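D-mandelate dehydrogenase (Rhodotorula graminis, PDB 2W2K) probably oxidises D-mandelate reversibly, using a nicotinamide adenine dinucleotide cofactor. Local coordinates at residues B[226-231]-B[258-263]; B[215-220]-B[240-245]. All blocks are in the same frame, centred on the assembly; numbering follows the deposited sequence.

Contact 1: residues B[226-231]-B[258-263]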
loop_
_atom_site.group_PDB
_atom_site.type_symbol
_atom_site.label_atom_id
_atom_site.label_comp_id
_atom_site.label_asym_id
_atom_site.label_seq_id
_atom_site.Cartn_x
_atom_site.Cartn_y
_atom_site.Cartn_z
ATOM N N VAL B 226 -0.030 -15.840 -0.400
ATOM C CA VAL B 226 0.921 -16.993 -0.282
ATOM C C VAL B 226 2.100 -16.650 0.652
ATOM O O VAL B 226 2.911 -15.771 0.339
ATOM C CB VAL B 226 1.438 -17.475 -1.697
ATOM C CG1 VAL B 226 2.366 -18.723 -1.579
ATOM C CG2 VAL B 226 0.245 -17.770 -2.670
ATOM N N SER B 227 2.219 -17.375 1.775
ATOM C CA SER B 227 3.336 -17.203 2.740
ATOM C C SER B 227 3.637 -18.536 3.461
ATOM O O SER B 227 3.125 -18.786 4.565
ATOM C CB SER B 227 3.018 -16.086 3.760
ATOM O OG SER B 227 4.156 -15.786 4.582
ATOM N N VAL B 228 4.472 -19.371 2.828
ATOM C CA VAL B 228 4.864 -20.694 3.342
ATOM C C VAL B 228 6.360 -20.908 3.055
ATOM O O VAL B 228 6.912 -20.287 2.127
ATOM C CB VAL B 228 4.074 -21.878 2.666
ATOM C CG1 VAL B 228 2.618 -21.932 3.124
ATOM C CG2 VAL B 228 4.172 -21.825 1.133
ATOM N N PRO B 229 7.014 -21.807 3.817
ATOM C CA PRO B 229 8.419 -22.163 3.519
ATOM C C PRO B 229 8.535 -22.891 2.177
ATOM O O PRO B 229 7.674 -23.734 1.868
ATOM C CB PRO B 229 8.794 -23.130 4.666
ATOM C CG PRO B 229 7.751 -22.946 5.717
ATOM C CD PRO B 229 6.495 -22.527 4.999
ATOM N N TYR B 230 9.578 -22.578 1.392
ATOM C CA TYR B 230 9.821 -23.245 0.095
ATOM C C TYR B 230 10.676 -24.518 0.285
ATOM O O TYR B 230 11.771 -24.467 0.871
ATOM C CB TYR B 230 10.481 -22.287 -0.932
ATOM C CG TYR B 230 10.765 -22.926 -2.281
ATOM C CD1 TYR B 230 9.784 -23.623 -2.964
ATOM C CD2 TYR B 230 12.020 -22.817 -2.881
ATOM C CE1 TYR B 230 10.049 -24.248 -4.217
ATOM C CE2 TYR B 230 12.296 -23.424 -4.133
ATOM C CZ TYR B 230 11.307 -24.132 -4.797
ATOM O OH TYR B 230 11.589 -24.732 -6.028
ATOM N N MET B 231 10.152 -25.643 -0.193
ATOM C CA MET B 231 10.781 -26.956 -0.066
ATOM C C MET B 231 10.147 -27.887 -1.106
ATOM O O MET B 231 9.235 -27.470 -1.833
ATOM C CB MET B 231 10.611 -27.507 1.360
ATOM C CG MET B 231 9.170 -27.485 1.876
ATOM S SD MET B 231 8.776 -28.838 3.000
ATOM C CE MET B 231 9.062 -30.275 1.955
ATOM N N GLY B 258 9.531 -17.702 -5.481
ATOM C CA GLY B 258 8.958 -17.714 -6.849
ATOM C C GLY B 258 8.312 -19.039 -7.296
ATOM O O GLY B 258 7.165 -19.029 -7.758
ATOM N N PRO B 259 9.033 -20.182 -7.186
ATOM C CA PRO B 259 8.443 -21.451 -7.658
ATOM C C PRO B 259 7.258 -22.019 -6.856
ATOM O O PRO B 259 6.741 -23.065 -7.242
ATOM C CB PRO B 259 9.628 -22.434 -7.615
ATOM C CG PRO B 259 10.872 -21.529 -7.664
ATOM C CD PRO B 259 10.428 -20.388 -6.752
ATOM N N VAL B 260 6.835 -21.363 -5.774
ATOM C CA VAL B 260 5.622 -21.828 -5.048
ATOM C C VAL B 260 4.357 -21.744 -5.950
ATOM O O VAL B 260 3.432 -22.586 -5.844
ATOM C CB VAL B 260 5.448 -21.154 -3.654
ATOM C CG1 VAL B 260 4.134 -21.621 -2.961
ATOM C CG2 VAL B 260 6.655 -21.449 -2.754
ATOM N N ILE B 261 4.357 -20.760 -6.865
ATOM C CA ILE B 261 3.299 -20.623 -7.901
ATOM C C ILE B 261 3.823 -20.975 -9.304
ATOM O O ILE B 261 4.855 -20.449 -9.726
ATOM C CB ILE B 261 2.718 -19.181 -7.964
ATOM C CG1 ILE B 261 2.198 -18.731 -6.572
ATOM C CG2 ILE B 261 1.589 -19.099 -9.020
ATOM C CD1 ILE B 261 1.561 -17.284 -6.544
ATOM N N SER B 262 3.102 -21.840 -10.027
ATOM C CA SER B 262 3.475 -22.197 -11.414
ATOM C C SER B 262 3.266 -20.982 -12.362
ATOM O O SER B 262 2.128 -20.511 -12.538
ATOM C CB SER B 262 2.653 -23.403 -11.889
ATOM O OG SER B 262 2.680 -23.478 -13.321
ATOM N N GLN B 263 4.351 -20.463 -12.935
ATOM C CA GLN B 263 4.267 -19.302 -13.846
ATOM C C GLN B 263 3.290 -19.521 -15.017
ATOM O O GLN B 263 2.436 -18.670 -15.298
ATOM C CB GLN B 263 5.664 -18.885 -14.328
ATOM C CG GLN B 263 5.707 -17.708 -15.332
ATOM C CD GLN B 263 7.123 -17.176 -15.510
ATOM O OE1 GLN B 263 7.739 -16.704 -14.553
ATOM N NE2 GLN B 263 7.653 -17.268 -16.734
#
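Residues 226-231 leave the C-terminal end of strand 223-226 as an irregular chain. Residues 258-263 begin with a 3-10 turn at 258-260, which a weak hydrogen bond from Ile261 N to Gly258 O closes. The backbones come nearest at Tyr230 and Val260, with CA atoms 6.8 Å apart. No hydrogen bond joins the segments, so side chains carry the contact. Val260 sits in the middle. Its CG1 lies anti to the backbone N (chi1 177°). Val260 CG1 meets Val226 CG1 at 3.7 Å and Val228 CG2 at 4.1 Å. Val260 CG2 approaches CD1 of the Tyr230 ring obliquely at 3.8 Å. Tyr230 has CG anti to its backbone N (chi1 179°), extending the ring toward the turn. Pro259 crosses the phenol end at about a right angle. Pro259 CB lies 3.4 Å from Tyr230 OH, and Pro259 CD stands over one ring face, toward the rim. Deeper in, Ile261 CD1 reaches Val226 CG2 at 4.1 Å. Val228 is an NAD(+)-binding residue, so the valine cluster borders the cofactor site. Val226 and Ile261 pack on Ile252 and Asn254 of the adjacent strand 250-254. Ser262 N-caps helix 263-271 through a weak hydrogen bond from Ala265 N to its OG.

Contact 2: residues B[215-220]-B[240-245]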
loop_
_atom_site.group_PDB
_atom_site.type_symbol
_atom_site.label_atom_id
_atom_site.label_comp_id
_atom_site.label_asym_id
_atom_site.label_seq_id
_atom_site.Cartn_x
_atom_site.Cartn_y
_atom_site.Cartn_z
ATOM N N GLU B 215 -8.086 -26.430 -2.076
ATOM C CA GLU B 215 -9.255 -26.127 -2.938
ATOM C C GLU B 215 -10.417 -25.418 -2.200
ATOM O O GLU B 215 -11.043 -24.506 -2.760
ATOM C CB GLU B 215 -9.698 -27.348 -3.774
ATOM C CG GLU B 215 -8.809 -27.500 -5.062
ATOM C CD GLU B 215 -9.151 -28.720 -5.935
ATOM O OE1 GLU B 215 -10.269 -28.778 -6.484
ATOM O OE2 GLU B 215 -8.288 -29.616 -6.078
ATOM N N GLU B 216 -10.679 -25.807 -0.951
ATOM C CA GLU B 216 -11.627 -25.094 -0.076
ATOM C C GLU B 216 -11.210 -23.627 0.172
ATOM O O GLU B 216 -12.026 -22.693 0.065
ATOM C CB GLU B 216 -11.777 -25.847 1.258
ATOM C CG GLU B 216 -12.532 -27.180 1.094
ATOM C CD GLU B 216 -12.527 -28.050 2.347
ATOM O OE1 GLU B 216 -11.950 -27.657 3.397
ATOM O OE2 GLU B 216 -13.143 -29.147 2.276
ATOM N N LEU B 217 -9.932 -23.431 0.472
ATOM C CA LEU B 217 -9.378 -22.071 0.646
ATOM C C LEU B 217 -9.534 -21.238 -0.623
ATOM O O LEU B 217 -10.057 -20.121 -0.560
ATOM C CB LEU B 217 -7.898 -22.146 1.103
ATOM C CG LEU B 217 -7.120 -20.905 1.611
ATOM C CD1 LEU B 217 -6.707 -19.959 0.459
ATOM C CD2 LEU B 217 -7.832 -20.146 2.776
ATOM N N ALA B 218 -9.114 -21.776 -1.771
ATOM C CA ALA B 218 -9.253 -21.081 -3.077
ATOM C C ALA B 218 -10.690 -20.585 -3.347
ATOM O O ALA B 218 -10.903 -19.423 -3.723
ATOM C CB ALA B 218 -8.749 -21.996 -4.227
ATOM N N ARG B 219 -11.675 -21.460 -3.121
ATOM C CA ARG B 219 -13.081 -21.146 -3.409
ATOM C C ARG B 219 -13.639 -20.008 -2.541
ATOM O O ARG B 219 -14.524 -19.249 -2.992
ATOM C CB ARG B 219 -13.939 -22.416 -3.241
ATOM C CG ARG B 219 -15.394 -22.248 -3.679
ATOM C CD ARG B 219 -16.204 -23.552 -3.540
ATOM N NE ARG B 219 -17.618 -23.270 -3.825
ATOM C CZ ARG B 219 -18.169 -23.207 -5.043
ATOM N NH1 ARG B 219 -17.460 -23.425 -6.149
ATOM N NH2 ARG B 219 -19.455 -22.914 -5.153
ATOM N N ARG B 220 -13.158 -19.902 -1.309
ATOM C CA ARG B 220 -13.720 -18.935 -0.320
ATOM C C ARG B 220 -13.160 -17.502 -0.486
ATOM O O ARG B 220 -13.725 -16.537 0.063
ATOM C CB ARG B 220 -13.488 -19.416 1.128
ATOM C CG ARG B 220 -14.210 -20.751 1.548
ATOM C CD ARG B 220 -15.730 -20.590 1.782
ATOM N NE ARG B 220 -16.002 -19.701 2.914
ATOM C CZ ARG B 220 -15.928 -20.060 4.199
ATOM N NH1 ARG B 220 -15.634 -21.319 4.558
ATOM N NH2 ARG B 220 -16.165 -19.154 5.139
ATOM N N GLU B 240 -2.595 -25.383 -11.721
ATOM C CA GLU B 240 -3.854 -25.356 -12.505
ATOM C C GLU B 240 -5.122 -25.668 -11.678
ATOM O O GLU B 240 -6.138 -24.953 -11.809
ATOM C CB GLU B 240 -3.761 -26.269 -13.743
ATOM C CG GLU B 240 -2.684 -25.823 -14.727
ATOM N N ALA B 241 -5.079 -26.702 -10.834
ATOM C CA ALA B 241 -6.297 -27.098 -10.052
ATOM C C ALA B 241 -6.714 -26.026 -9.017
ATOM O O ALA B 241 -7.919 -25.808 -8.745
ATOM C CB ALA B 241 -6.078 -28.439 -9.361
ATOM N N PHE B 242 -5.716 -25.361 -8.443
ATOM C CA PHE B 242 -5.971 -24.290 -7.476
ATOM C C PHE B 242 -6.703 -23.128 -8.148
ATOM O O PHE B 242 -7.721 -22.637 -7.611
ATOM C CB PHE B 242 -4.666 -23.781 -6.839
ATOM C CG PHE B 242 -4.884 -22.835 -5.662
ATOM C CD1 PHE B 242 -4.897 -23.326 -4.367
ATOM C CD2 PHE B 242 -5.081 -21.456 -5.865
ATOM C CE1 PHE B 242 -5.111 -22.476 -3.253
ATOM C CE2 PHE B 242 -5.262 -20.574 -4.753
ATOM C CZ PHE B 242 -5.292 -21.098 -3.439
ATOM N N PHE B 243 -6.192 -22.682 -9.300
ATOM C CA PHE B 243 -6.823 -21.583 -10.049
ATOM C C PHE B 243 -8.232 -21.964 -10.546
ATOM O O PHE B 243 -9.169 -21.127 -10.492
ATOM C CB PHE B 243 -5.946 -21.064 -11.199
ATOM C CG PHE B 243 -4.670 -20.383 -10.746
ATOM C CD1 PHE B 243 -4.717 -19.252 -9.900
ATOM C CD2 PHE B 243 -3.420 -20.863 -11.157
ATOM C CE1 PHE B 243 -3.533 -18.614 -9.457
ATOM C CE2 PHE B 243 -2.226 -20.230 -10.728
ATOM C CZ PHE B 243 -2.286 -19.100 -9.886
ATOM N N ALA B 244 -8.394 -23.215 -11.002
ATOM C CA ALA B 244 -9.746 -23.710 -11.370
ATOM C C ALA B 244 -10.766 -23.560 -10.240
ATOM O O ALA B 244 -11.977 -23.255 -10.489
ATOM C CB ALA B 244 -9.691 -25.189 -11.899
ATOM N N ALA B 245 -10.300 -23.745 -8.998
ATOM C CA ALA B 245 -11.165 -23.627 -7.800
ATOM C C ALA B 245 -11.478 -22.186 -7.365
ATOM O O ALA B 245 -12.469 -21.968 -6.664
ATOM C CB ALA B 245 -10.604 -24.459 -6.600
HETATM O O HOH W 1 -9.918 -27.652 -9.031
HETATM O O HOH W 2 -14.691 -23.916 -6.794
#
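The methyl of Ala218 lies over the centre of one face of the Phe242 ring, its bond from CA running nearly parallel to the ring plane. Ala218 CB is 3.7 Å from the Phe242 ring centroid and 12° off the ring normal, a CH-pi contact. Phe242 gets there with CG anti to its backbone N (chi1 -170°). Leu217 CD1 comes to the edge of the same ring, near its plane, 4.3 Å from Phe242 CZ. The small Ala218 and Ala245 meet methyl to methyl, with their CB atoms 3.9 Å apart. The helix axes can therefore approach to 8.3 Å, crossing at -39°. Glu215 is extended beyond CG, its carboxylate toward Ala241, and lays its CG against Ala245 CB. Water 1 donates to Glu215 OE1 and Ala241 O. Arg219 is extended from CG to NE, and its NH1 donates to water 2 in the guanidinium plane, at 2.9 Å. That water donates in turn to Ala245 O. Ala245 O receives a CA-H...O contact from Arg219 CA at 3.4 Å. Apolar groups fill the inner side, and water-bridged polar groups line the outer rim. The pair is characteristic of a Rossmann-type NAD-binding domain, where neighbouring helices pack over one face of a parallel sheet.

The two contacts lie in one NAD-binding domain, with centres 16 Å apart. Their segments alternate along the chain: 215-220, 226-231, 240-245, 258-263. Helix 214-220 leads into strand 223-226, whose following loop begins contact 1. Helix 240-245 then leads through strand 250-254 to the second loop of contact 1. Strands 223-226 and 250-254 are parallel neighbours in the seven-stranded sheet. Contact 2 thus joins the helices before these strands, and contact 1 joins the loops after them, where NAD(+)-binding Val228 lies. The contacts meet where Ile261 CG2 lies 4.0 Å from Phe243 CZ. This one side-chain touch links the helices lying on the sheet with the loops at its cofactor-binding end.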